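Local structure of uncharacterized protein MG376 homolog (Mycoplasma pneumoniae, 2HQL) at the interface of chains A and B. The protein binds single-stranded DNA as a small OB-fold protein. Coordinates in Å, arbitrary orientation; residue numbers count along the deposited sequence, not the author numbering. Chains: chain A/B, Hypothetical protein MG376 homolog.

Contact 1: the interface of chains A and B. Residues chain A 8, 106-109; chain B 12, 97, 102-104.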
ATOM      1  N   LEU A   8       4.647  -3.106  11.876  1.00 23.40           N
ATOM      2  CA  LEU A   8       5.040  -3.789  10.603  1.00 23.40           C
ATOM      3  C   LEU A   8       4.470  -2.953   9.450  1.00 23.14           C
ATOM      4  O   LEU A   8       3.247  -2.903   9.236  1.00 23.77           O
ATOM      5  CB  LEU A   8       4.524  -5.231  10.455  1.00 21.36           C
ATOM      6  CG  LEU A   8       4.980  -6.007   9.196  1.00 21.27           C
ATOM      7  CD1 LEU A   8       6.462  -5.802   8.934  1.00 20.68           C
ATOM      8  CD2 LEU A   8       4.662  -7.491   9.330  1.00 20.17           C
ATOM      9  N   ASP A 106      12.179 -11.290   0.965  1.00 39.82           N
ATOM     10  CA  ASP A 106      11.900 -12.464   1.798  1.00 40.71           C
ATOM     11  C   ASP A 106      11.858 -12.058   3.267  1.00 40.26           C
ATOM     12  O   ASP A 106      12.267 -10.957   3.634  1.00 39.79           O
ATOM     13  CB  ASP A 106      12.922 -13.590   1.625  1.00 41.79           C
ATOM     14  CG  ASP A 106      12.297 -14.965   1.862  1.00 42.40           C
ATOM     15  OD1 ASP A 106      11.329 -15.050   2.651  1.00 42.13           O
ATOM     16  OD2 ASP A 106      12.759 -15.962   1.266  1.00 45.06           O
ATOM     17  N   TYR A 107      11.347 -12.956   4.098  1.00 40.26           N
ATOM     18  CA  TYR A 107      11.213 -12.694   5.513  1.00 41.21           C
ATOM     19  C   TYR A 107      11.553 -13.914   6.366  1.00 43.07           C
ATOM     20  O   TYR A 107      11.773 -15.018   5.852  1.00 42.05           O
ATOM     21  CB  TYR A 107       9.775 -12.269   5.804  1.00 38.65           C
ATOM     22  CG  TYR A 107       8.762 -13.300   5.359  1.00 37.13           C
ATOM     23  CD1 TYR A 107       8.289 -13.322   4.052  1.00 35.62           C
ATOM     24  CD2 TYR A 107       8.304 -14.276   6.242  1.00 36.18           C
ATOM     25  CE1 TYR A 107       7.379 -14.292   3.633  1.00 35.14           C
ATOM     26  CE2 TYR A 107       7.400 -15.251   5.841  1.00 35.20           C
ATOM     27  CZ  TYR A 107       6.938 -15.256   4.535  1.00 35.98           C
ATOM     28  OH  TYR A 107       6.035 -16.217   4.135  1.00 36.21           O
ATOM     29  N   LYS A 108      11.600 -13.672   7.678  1.00 45.24           N
ATOM     30  CA  LYS A 108      11.857 -14.681   8.699  1.00 47.33           C
ATOM     31  C   LYS A 108      10.572 -14.741   9.504  1.00 48.58           C
ATOM     32  O   LYS A 108       9.597 -14.069   9.176  1.00 49.83           O
ATOM     33  CB  LYS A 108      13.014 -14.274   9.597  1.00 47.65           C
ATOM     34  CG  LYS A 108      14.247 -13.810   8.847  1.00 48.28           C
ATOM     35  CD  LYS A 108      15.123 -14.927   8.319  1.00 47.66           C
ATOM     36  CE  LYS A 108      16.415 -14.303   7.792  1.00 49.12           C
ATOM     37  NZ  LYS A 108      17.476 -15.276   7.412  1.00 49.99           N
ATOM     38  N   GLU A 109      10.587 -15.492  10.591  1.00 51.07           N
ATOM     39  CA  GLU A 109       9.371 -15.694  11.340  1.00 52.68           C
ATOM     40  C   GLU A 109       9.631 -15.916  12.817  1.00 52.89           C
ATOM     41  O   GLU A 109       9.185 -16.916  13.384  1.00 55.26           O
ATOM     42  CB  GLU A 109       8.671 -16.921  10.758  1.00 54.60           C
ATOM     43  CG  GLU A 109       8.098 -16.721   9.365  1.00 56.88           C
ATOM     44  CD  GLU A 109       6.758 -16.011   9.404  1.00 57.89           C
ATOM     45  OE1 GLU A 109       5.783 -16.593   9.943  1.00 57.92           O
ATOM     46  OE2 GLU A 109       6.682 -14.863   8.911  1.00 58.84           O
TER
ATOM     47  N   PHE B  12       4.045  -5.540   3.542  1.00 22.49           N
ATOM     48  CA  PHE B  12       4.048  -6.235   4.818  1.00 21.89           C
ATOM     49  C   PHE B  12       3.381  -5.220   5.708  1.00 21.18           C
ATOM     50  O   PHE B  12       3.937  -4.149   5.964  1.00 21.80           O
ATOM     51  CB  PHE B  12       5.478  -6.546   5.254  1.00 22.20           C
ATOM     52  CG  PHE B  12       6.125  -7.615   4.424  1.00 24.05           C
ATOM     53  CD1 PHE B  12       5.871  -8.956   4.682  1.00 24.03           C
ATOM     54  CD2 PHE B  12       6.910  -7.285   3.323  1.00 25.82           C
ATOM     55  CE1 PHE B  12       6.384  -9.949   3.860  1.00 25.07           C
ATOM     56  CE2 PHE B  12       7.429  -8.281   2.490  1.00 26.94           C
ATOM     57  CZ  PHE B  12       7.163  -9.614   2.758  1.00 25.60           C
ATOM     58  N   PHE B  97      -0.185 -13.707   9.097  1.00 33.20           N
ATOM     59  CA  PHE B  97       0.853 -14.179   9.995  1.00 34.57           C
ATOM     60  C   PHE B  97       0.308 -14.578  11.355  1.00 35.66           C
ATOM     61  O   PHE B  97      -0.815 -14.229  11.721  1.00 34.83           O
ATOM     62  CB  PHE B  97       1.930 -13.107  10.159  1.00 34.65           C
ATOM     63  CG  PHE B  97       2.793 -12.940   8.954  1.00 34.16           C
ATOM     64  CD1 PHE B  97       3.631 -13.969   8.547  1.00 34.40           C
ATOM     65  CD2 PHE B  97       2.741 -11.775   8.199  1.00 34.18           C
ATOM     66  CE1 PHE B  97       4.408 -13.850   7.404  1.00 35.60           C
ATOM     67  CE2 PHE B  97       3.514 -11.638   7.049  1.00 35.45           C
ATOM     68  CZ  PHE B  97       4.351 -12.679   6.649  1.00 36.47           C
ATOM     69  N   GLU B 102       6.949 -12.604  14.964  1.00 49.88           N
ATOM     70  CA  GLU B 102       7.429 -11.376  14.353  1.00 49.49           C
ATOM     71  C   GLU B 102       7.783 -11.751  12.912  1.00 49.47           C
ATOM     72  O   GLU B 102       7.537 -12.892  12.505  1.00 50.27           O
ATOM     73  CB  GLU B 102       8.670 -10.853  15.069  1.00 49.10           C
ATOM     74  CG  GLU B 102       9.023  -9.422  14.709  1.00 50.72           C
ATOM     75  CD  GLU B 102      10.258  -8.924  15.435  1.00 52.19           C
ATOM     76  OE1 GLU B 102      10.328  -9.101  16.667  1.00 53.44           O
ATOM     77  OE2 GLU B 102      11.153  -8.349  14.780  1.00 52.05           O
ATOM     78  N   ILE B 103       8.351 -10.821  12.139  1.00 48.96           N
ATOM     79  CA  ILE B 103       8.678 -11.116  10.734  1.00 47.76           C
ATOM     80  C   ILE B 103      10.141 -10.901  10.321  1.00 47.42           C
ATOM     81  O   ILE B 103      10.963 -11.801  10.355  1.00 48.51           O
ATOM     82  CB  ILE B 103       7.746 -10.309   9.778  1.00 47.34           C
ATOM     83  CG1 ILE B 103       6.286 -10.497  10.202  1.00 46.43           C
ATOM     84  CG2 ILE B 103       7.955 -10.758   8.333  1.00 46.37           C
ATOM     85  CD1 ILE B 103       5.780 -11.924  10.149  1.00 45.81           C
ATOM     86  N   VAL B 104      10.443  -9.695   9.889  1.00 45.42           N
ATOM     87  CA  VAL B 104      11.777  -9.311   9.465  1.00 43.12           C
ATOM     88  C   VAL B 104      12.112  -9.734   8.031  1.00 41.14           C
ATOM     89  O   VAL B 104      12.072  -8.854   7.133  1.00 40.22           O
ATOM     90  CB  VAL B 104      12.871  -9.859  10.418  1.00 42.52           C
ATOM     91  CG1 VAL B 104      14.208  -9.250  10.073  1.00 42.64           C
ATOM     92  CG2 VAL B 104      12.518  -9.540  11.867  1.00 41.66           C
TER
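A mostly apolar packing of the two C-terminal tails forms this patch between chains A and B, where A:Tyr107 inserts its side chain among B:Ile103, B:Phe97 and B:Phe12; it ties together the tails of the deposited dimer, although the structure alone does not prove that dimer to be the biological one. The torsion that sets A:Tyr107 CG between the backbone N and the carbonyl carbon (chi1 57°) brings its ring to B:Phe97. The CE1/CZ edge of B:Phe97 points at the A:Tyr107 face, planes 79° apart and centroids 5.3 Å apart, with A:Tyr107 CE2 lying 3.7 Å from B:Phe97 CE1. At the other rim, A:Tyr107 CD1 touches B:Phe12 CE1 at 3.9 Å. B:Ile103 is used on both branches: its CG2 methyl meets A:Tyr107 CB and its CG1 methylene A:Leu8 CD2, each at 3.5 Å. Within chain B, the CD1 methyl of B:Ile103 sits over the centre of the B:Phe97 ring, 3.3 Å above its plane. The backbone bond from A:Lys108 N to B:Ile103 O is weak and doubtful, since A:Lys108 O clashes with B:Ile103 O at 2.9 Å. In the fold, the loop at A:Leu8 near the N-terminus and the C-terminal tails of both chains gather beside B:Phe12 on strand 9-22.

Contact 2: the interface of chains A and B. Residues chain A 13, 35, 37, 46, 48; chain B 9, 76-78.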
ATOM      1  N   LEU A  13       7.885  -1.620  -4.390  1.00 18.97           N
ATOM      2  CA  LEU A  13       7.086  -1.447  -5.585  1.00 18.57           C
ATOM      3  C   LEU A  13       7.868  -0.820  -6.716  1.00 19.85           C
ATOM      4  O   LEU A  13       8.846  -0.122  -6.487  1.00 21.16           O
ATOM      5  CB  LEU A  13       5.895  -0.556  -5.240  1.00 16.09           C
ATOM      6  CG  LEU A  13       4.728  -0.342  -6.195  1.00 14.80           C
ATOM      7  CD1 LEU A  13       3.922  -1.628  -6.356  1.00 12.02           C
ATOM      8  CD2 LEU A  13       3.863   0.766  -5.614  1.00 13.94           C
ATOM      9  N   GLN A  35       1.568   0.921 -12.700  1.00 20.43           N
ATOM     10  CA  GLN A  35       2.015  -0.466 -12.700  1.00 19.71           C
ATOM     11  C   GLN A  35       0.973  -1.208 -13.513  1.00 19.69           C
ATOM     12  O   GLN A  35      -0.215  -1.008 -13.291  1.00 19.50           O
ATOM     13  CB  GLN A  35       2.064  -1.039 -11.276  1.00 18.48           C
ATOM     14  CG  GLN A  35       2.724  -2.412 -11.208  1.00 18.86           C
ATOM     15  CD  GLN A  35       2.930  -2.925  -9.796  1.00 19.45           C
ATOM     16  OE1 GLN A  35       2.013  -3.467  -9.169  1.00 19.01           O
ATOM     17  NE2 GLN A  35       4.143  -2.747  -9.282  1.00 20.93           N
ATOM     18  N   ARG A  37      -1.633  -3.943 -14.847  1.00 22.37           N
ATOM     19  CA  ARG A  37      -2.586  -4.825 -14.193  1.00 21.88           C
ATOM     20  C   ARG A  37      -3.394  -5.558 -15.267  1.00 23.14           C
ATOM     21  O   ARG A  37      -3.548  -5.076 -16.387  1.00 22.88           O
ATOM     22  CB  ARG A  37      -3.531  -3.965 -13.332  1.00 21.77           C
ATOM     23  CG  ARG A  37      -4.618  -4.684 -12.533  1.00 20.63           C
ATOM     24  CD  ARG A  37      -4.053  -5.424 -11.328  1.00 22.67           C
ATOM     25  NE  ARG A  37      -5.099  -5.787 -10.378  1.00 25.59           N
ATOM     26  CZ  ARG A  37      -5.746  -4.908  -9.615  1.00 29.95           C
ATOM     27  NH1 ARG A  37      -5.441  -3.620  -9.685  1.00 31.46           N
ATOM     28  NH2 ARG A  37      -6.724  -5.308  -8.805  1.00 32.02           N
ATOM     29  N   ASP A  46      -2.565   0.334 -12.923  1.00 22.80           N
ATOM     30  CA  ASP A  46      -2.759   0.714 -11.525  1.00 21.00           C
ATOM     31  C   ASP A  46      -1.882   1.941 -11.309  1.00 18.85           C
ATOM     32  O   ASP A  46      -0.747   1.983 -11.769  1.00 16.55           O
ATOM     33  CB  ASP A  46      -2.320  -0.382 -10.550  1.00 21.43           C
ATOM     34  CG  ASP A  46      -3.442  -1.348 -10.201  1.00 21.61           C
ATOM     35  OD1 ASP A  46      -4.629  -0.982 -10.342  1.00 23.18           O
ATOM     36  OD2 ASP A  46      -3.129  -2.472  -9.763  1.00 21.83           O
ATOM     37  N   TYR A  48      -0.267   4.698  -8.513  1.00 16.16           N
ATOM     38  CA  TYR A  48       0.124   4.886  -7.127  1.00 15.65           C
ATOM     39  C   TYR A  48       0.799   6.230  -6.985  1.00 16.09           C
ATOM     40  O   TYR A  48       1.378   6.745  -7.942  1.00 16.14           O
ATOM     41  CB  TYR A  48       1.095   3.785  -6.723  1.00 14.06           C
ATOM     42  CG  TYR A  48       0.508   2.401  -6.857  1.00 14.69           C
ATOM     43  CD1 TYR A  48      -0.424   1.930  -5.934  1.00 15.05           C
ATOM     44  CD2 TYR A  48       0.870   1.564  -7.914  1.00 15.38           C
ATOM     45  CE1 TYR A  48      -0.976   0.667  -6.058  1.00 17.46           C
ATOM     46  CE2 TYR A  48       0.318   0.293  -8.046  1.00 14.82           C
ATOM     47  CZ  TYR A  48      -0.599  -0.143  -7.115  1.00 16.07           C
ATOM     48  OH  TYR A  48      -1.149  -1.392  -7.219  1.00 18.91           O
TER
ATOM     49  N   ASN B   9       6.089  -5.809  -6.237  1.00 24.86           N
ATOM     50  CA  ASN B   9       4.939  -5.390  -5.455  1.00 25.78           C
ATOM     51  C   ASN B   9       4.812  -6.330  -4.259  1.00 26.24           C
ATOM     52  O   ASN B   9       4.339  -7.459  -4.393  1.00 27.29           O
ATOM     53  CB  ASN B   9       3.659  -5.453  -6.301  1.00 25.77           C
ATOM     54  CG  ASN B   9       2.443  -4.886  -5.577  1.00 25.85           C
ATOM     55  OD1 ASN B   9       2.283  -5.070  -4.369  1.00 27.47           O
ATOM     56  ND2 ASN B   9       1.570  -4.208  -6.321  1.00 24.63           N
ATOM     57  N   LEU B  76      -0.131  -4.594  -3.352  1.00 19.64           N
ATOM     58  CA  LEU B  76      -0.900  -3.362  -3.429  1.00 18.38           C
ATOM     59  C   LEU B  76      -1.704  -3.432  -4.731  1.00 18.32           C
ATOM     60  O   LEU B  76      -1.182  -3.864  -5.767  1.00 17.86           O
ATOM     61  CB  LEU B  76       0.063  -2.161  -3.433  1.00 16.24           C
ATOM     62  CG  LEU B  76      -0.409  -0.783  -2.965  1.00 14.44           C
ATOM     63  CD1 LEU B  76      -1.002  -0.896  -1.585  1.00 13.10           C
ATOM     64  CD2 LEU B  76       0.765   0.186  -2.941  1.00 14.79           C
ATOM     65  N   ARG B  77      -2.978  -3.049  -4.662  1.00 17.08           N
ATOM     66  CA  ARG B  77      -3.873  -3.051  -5.824  1.00 17.32           C
ATOM     67  C   ARG B  77      -4.847  -1.865  -5.767  1.00 16.47           C
ATOM     68  O   ARG B  77      -5.077  -1.287  -4.718  1.00 17.71           O
ATOM     69  CB  ARG B  77      -4.726  -4.328  -5.862  1.00 16.79           C
ATOM     70  CG  ARG B  77      -4.050  -5.590  -5.368  1.00 18.25           C
ATOM     71  CD  ARG B  77      -4.335  -6.777  -6.275  1.00 18.26           C
ATOM     72  NE  ARG B  77      -3.722  -6.630  -7.600  1.00 23.59           N
ATOM     73  CZ  ARG B  77      -2.435  -6.363  -7.815  1.00 21.17           C
ATOM     74  NH1 ARG B  77      -1.609  -6.209  -6.798  1.00 24.49           N
ATOM     75  NH2 ARG B  77      -1.969  -6.241  -9.046  1.00 20.17           N
ATOM     76  N   THR B  78      -5.424  -1.500  -6.903  1.00 17.57           N
ATOM     77  CA  THR B  78      -6.434  -0.444  -6.917  1.00 17.34           C
ATOM     78  C   THR B  78      -7.566  -1.017  -7.774  1.00 17.25           C
ATOM     79  O   THR B  78      -7.360  -1.971  -8.539  1.00 19.42           O
ATOM     80  CB  THR B  78      -5.907   0.901  -7.540  1.00 16.51           C
ATOM     81  OG1 THR B  78      -5.905   0.819  -8.971  1.00 14.02           O
ATOM     82  CG2 THR B  78      -4.477   1.198  -7.055  1.00 13.48           C
TER
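A:Arg37 reaches B:Arg77 and B:Thr78 across a mainly polar strand-to-strand patch of the deposited dimer, whose biological standing the structure alone does not show. From CB, its CG runs anti to the backbone N (chi1 -179°), and a bend at chi2 turns CD towards the B:Arg77 guanidinium. A:Arg37 NE and CZ then pass B:Arg77 NE, 3.1 Å above the A:Arg37 guanidinium plane towards its rim; the two planes are 76° apart, so the groups do not stack flat. At the tip, A:Arg37 NH1 donates to the backbone B:Thr78 O at 2.8 Å, close to both planes, while NH2 adds a weak bond. NH1 also forms a salt bridge with A:Asp46 OD2 at 2.6 Å, on the syn lone pair of OD2, tilted from the guanidinium plane. A:Asp46 OD1 accepts from the B:Thr78 OG1 hydroxyl at 2.6 Å, from above the carboxylate plane. B:Asn9 ND2 gives A:Gln35 OE1 a nearly straight bond of 3.0 Å (169° at H); bonds with B:Leu76 N and O fix that amide's rotation. A:Tyr48 CE1 packs on B:Leu76 CG at 3.5 Å. Strands 9-22, 28-39 and 42-53 of chain A face strands 9-22 and 69-80 of chain B, A:Leu13 bridging B:Asn9 antiparallel.

Contact 3: the interface of chains A and B. Residues chain A 76-78, 87; chain B 45-48.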
ATOM      1  N   LEU A  76       3.751   2.362   3.689  1.00 15.01           N
ATOM      2  CA  LEU A  76       2.395   2.691   3.279  1.00 14.41           C
ATOM      3  C   LEU A  76       1.688   3.627   4.270  1.00 15.28           C
ATOM      4  O   LEU A  76       1.503   3.290   5.443  1.00 15.49           O
ATOM      5  CB  LEU A  76       1.596   1.404   3.090  1.00 14.55           C
ATOM      6  CG  LEU A  76       0.383   1.485   2.166  1.00 13.80           C
ATOM      7  CD1 LEU A  76       0.790   2.032   0.806  1.00 13.29           C
ATOM      8  CD2 LEU A  76      -0.215   0.112   2.019  1.00 12.52           C
ATOM      9  N   ARG A  77       1.309   4.812   3.776  1.00 17.44           N
ATOM     10  CA  ARG A  77       0.614   5.848   4.551  1.00 15.31           C
ATOM     11  C   ARG A  77      -0.736   6.153   3.909  1.00 15.29           C
ATOM     12  O   ARG A  77      -1.043   5.659   2.833  1.00 14.66           O
ATOM     13  CB  ARG A  77       1.427   7.153   4.563  1.00 15.52           C
ATOM     14  CG  ARG A  77       2.876   7.013   4.955  1.00 15.91           C
ATOM     15  CD  ARG A  77       2.998   6.426   6.342  1.00 15.05           C
ATOM     16  NE  ARG A  77       4.313   6.675   6.917  1.00 15.38           N
ATOM     17  CZ  ARG A  77       4.692   6.238   8.110  1.00 16.16           C
ATOM     18  NH1 ARG A  77       3.858   5.525   8.845  1.00 15.81           N
ATOM     19  NH2 ARG A  77       5.899   6.527   8.574  1.00 18.04           N
ATOM     20  N   THR A  78      -1.530   6.983   4.576  1.00 14.63           N
ATOM     21  CA  THR A  78      -2.824   7.388   4.063  1.00 17.39           C
ATOM     22  C   THR A  78      -3.173   8.762   4.614  1.00 18.34           C
ATOM     23  O   THR A  78      -2.578   9.216   5.590  1.00 19.75           O
ATOM     24  CB  THR A  78      -3.972   6.435   4.501  1.00 18.22           C
ATOM     25  OG1 THR A  78      -4.165   6.548   5.915  1.00 19.14           O
ATOM     26  CG2 THR A  78      -3.670   4.990   4.132  1.00 18.69           C
ATOM     27  N   TRP A  87     -10.057   7.135   2.774  1.00 22.23           N
ATOM     28  CA  TRP A  87      -8.689   7.347   3.219  1.00 21.37           C
ATOM     29  C   TRP A  87      -7.803   6.945   2.058  1.00 20.30           C
ATOM     30  O   TRP A  87      -7.663   5.765   1.756  1.00 23.18           O
ATOM     31  CB  TRP A  87      -8.375   6.493   4.443  1.00 19.93           C
ATOM     32  CG  TRP A  87      -9.107   6.940   5.641  1.00 21.46           C
ATOM     33  CD1 TRP A  87     -10.440   6.803   5.886  1.00 22.14           C
ATOM     34  CD2 TRP A  87      -8.571   7.683   6.736  1.00 22.00           C
ATOM     35  NE1 TRP A  87     -10.770   7.419   7.067  1.00 22.00           N
ATOM     36  CE2 TRP A  87      -9.639   7.970   7.609  1.00 23.06           C
ATOM     37  CE3 TRP A  87      -7.289   8.139   7.063  1.00 21.75           C
ATOM     38  CZ2 TRP A  87      -9.465   8.693   8.787  1.00 23.65           C
ATOM     39  CZ3 TRP A  87      -7.118   8.854   8.229  1.00 22.73           C
ATOM     40  CH2 TRP A  87      -8.197   9.125   9.079  1.00 24.02           C
TER
ATOM     41  N   THR B  45      -3.270   8.916  12.308  1.00 21.94           N
ATOM     42  CA  THR B  45      -3.847   7.582  12.303  1.00 23.58           C
ATOM     43  C   THR B  45      -4.119   7.192  10.857  1.00 21.58           C
ATOM     44  O   THR B  45      -4.679   7.970  10.085  1.00 21.52           O
ATOM     45  CB  THR B  45      -5.145   7.516  13.145  1.00 24.70           C
ATOM     46  OG1 THR B  45      -6.086   8.477  12.659  1.00 31.75           O
ATOM     47  CG2 THR B  45      -4.841   7.820  14.596  1.00 24.87           C
ATOM     48  N   ASP B  46      -3.690   5.995  10.486  1.00 20.49           N
ATOM     49  CA  ASP B  46      -3.873   5.520   9.130  1.00 20.61           C
ATOM     50  C   ASP B  46      -4.853   4.378   9.097  1.00 20.87           C
ATOM     51  O   ASP B  46      -4.863   3.534   9.991  1.00 21.82           O
ATOM     52  CB  ASP B  46      -2.537   5.064   8.549  1.00 19.91           C
ATOM     53  CG  ASP B  46      -1.612   6.212   8.265  1.00 16.25           C
ATOM     54  OD1 ASP B  46      -1.942   7.017   7.377  1.00 16.74           O
ATOM     55  OD2 ASP B  46      -0.557   6.319   8.923  1.00 17.06           O
ATOM     56  N   TYR B  47      -5.670   4.362   8.050  1.00 21.98           N
ATOM     57  CA  TYR B  47      -6.680   3.323   7.853  1.00 22.18           C
ATOM     58  C   TYR B  47      -6.407   2.600   6.550  1.00 20.35           C
ATOM     59  O   TYR B  47      -6.266   3.243   5.512  1.00 22.03           O
ATOM     60  CB  TYR B  47      -8.079   3.952   7.825  1.00 22.35           C
ATOM     61  CG  TYR B  47      -8.575   4.339   9.194  1.00 22.92           C
ATOM     62  CD1 TYR B  47      -9.175   3.394  10.026  1.00 23.15           C
ATOM     63  CD2 TYR B  47      -8.413   5.637   9.679  1.00 22.34           C
ATOM     64  CE1 TYR B  47      -9.603   3.728  11.300  1.00 22.16           C
ATOM     65  CE2 TYR B  47      -8.837   5.978  10.956  1.00 22.99           C
ATOM     66  CZ  TYR B  47      -9.432   5.014  11.757  1.00 23.23           C
ATOM     67  OH  TYR B  47      -9.862   5.335  13.015  1.00 23.63           O
ATOM     68  N   TYR B  48      -6.343   1.272   6.605  1.00 17.59           N
ATOM     69  CA  TYR B  48      -6.062   0.465   5.419  1.00 18.56           C
ATOM     70  C   TYR B  48      -7.103  -0.627   5.199  1.00 18.27           C
ATOM     71  O   TYR B  48      -7.524  -1.264   6.155  1.00 18.79           O
ATOM     72  CB  TYR B  48      -4.701  -0.219   5.565  1.00 16.90           C
ATOM     73  CG  TYR B  48      -3.580   0.695   5.979  1.00 18.28           C
ATOM     74  CD1 TYR B  48      -2.928   1.482   5.042  1.00 16.38           C
ATOM     75  CD2 TYR B  48      -3.171   0.772   7.318  1.00 16.92           C
ATOM     76  CE1 TYR B  48      -1.894   2.324   5.414  1.00 19.42           C
ATOM     77  CE2 TYR B  48      -2.133   1.616   7.698  1.00 18.09           C
ATOM     78  CZ  TYR B  48      -1.499   2.387   6.737  1.00 17.34           C
ATOM     79  OH  TYR B  48      -0.463   3.207   7.074  1.00 17.05           O
TER
HETATM   80  O   HOH W   1      -3.421   9.822   8.136  1.00 14.33           O
HETATM   81  O   HOH W   2      -7.162   3.456   2.752  1.00 29.64           O
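Strands 69-81 and 86-96 of chain A meet strand 43-52 of chain B in a mixed aromatic and polar strand-to-strand patch of the deposited dimer, with A:Trp87 lying against B:Tyr47 and A:Thr78 beside B:Asp46. The aromatic pair is inclined, its planes 57° apart, and the six-membered ring of A:Trp87 has its centroid 4.6 Å from that of B:Tyr47. The tyrosine comes edge first over the indole face: B:Tyr47 CD2 stands above the ring centre and 3.4 Å from A:Trp87 CE2. Nearby, B:Asp46 OD1 is gripped by two donors of one residue. A:Thr78 N reaches it at 2.8 Å from above the carboxylate plane, and the A:Thr78 OG1 hydroxyl meets its anti lone pair at 2.7 Å. The latter contact follows from the torsion that holds A:Thr78 OG1 between the backbone N and carbonyl carbon (chi1 67°), while its CG2 methyl turns towards the B:Tyr48 ring. A:Thr78 O, a second acceptor, clashes with B:Asp46 OD1 at 2.9 Å. Water 1 links A:Thr78 O to B:Thr45 O, and water 2 joins A:Trp87 O to B:Tyr47 O. The B:Tyr48 OH phenol hydroxyl donates to A:Leu76 O at 2.6 Å, tilted 32° from the carbonyl plane.

Contact 2 and contact 3 lie about 16 Å apart between the centres of their C-alpha atoms, and they use the same segments with the chains exchanged: residues 76-78 of one copy face 46 and 48 of the other. The Thr78 OG1 to Asp46 OD1 and Tyr48 OH to Leu76 O bonds recur, whereas Thr78 N bonds to Asp46 OD1 in contact 3 but not in contact 2, consistent with an inexact two-fold. By the same C-alpha centres, contact 1 stands about 21 Å from contact 2 and about 20 Å from contact 3. Strand 9-22 links contact 1 to contact 2, spreading the association over separate regions.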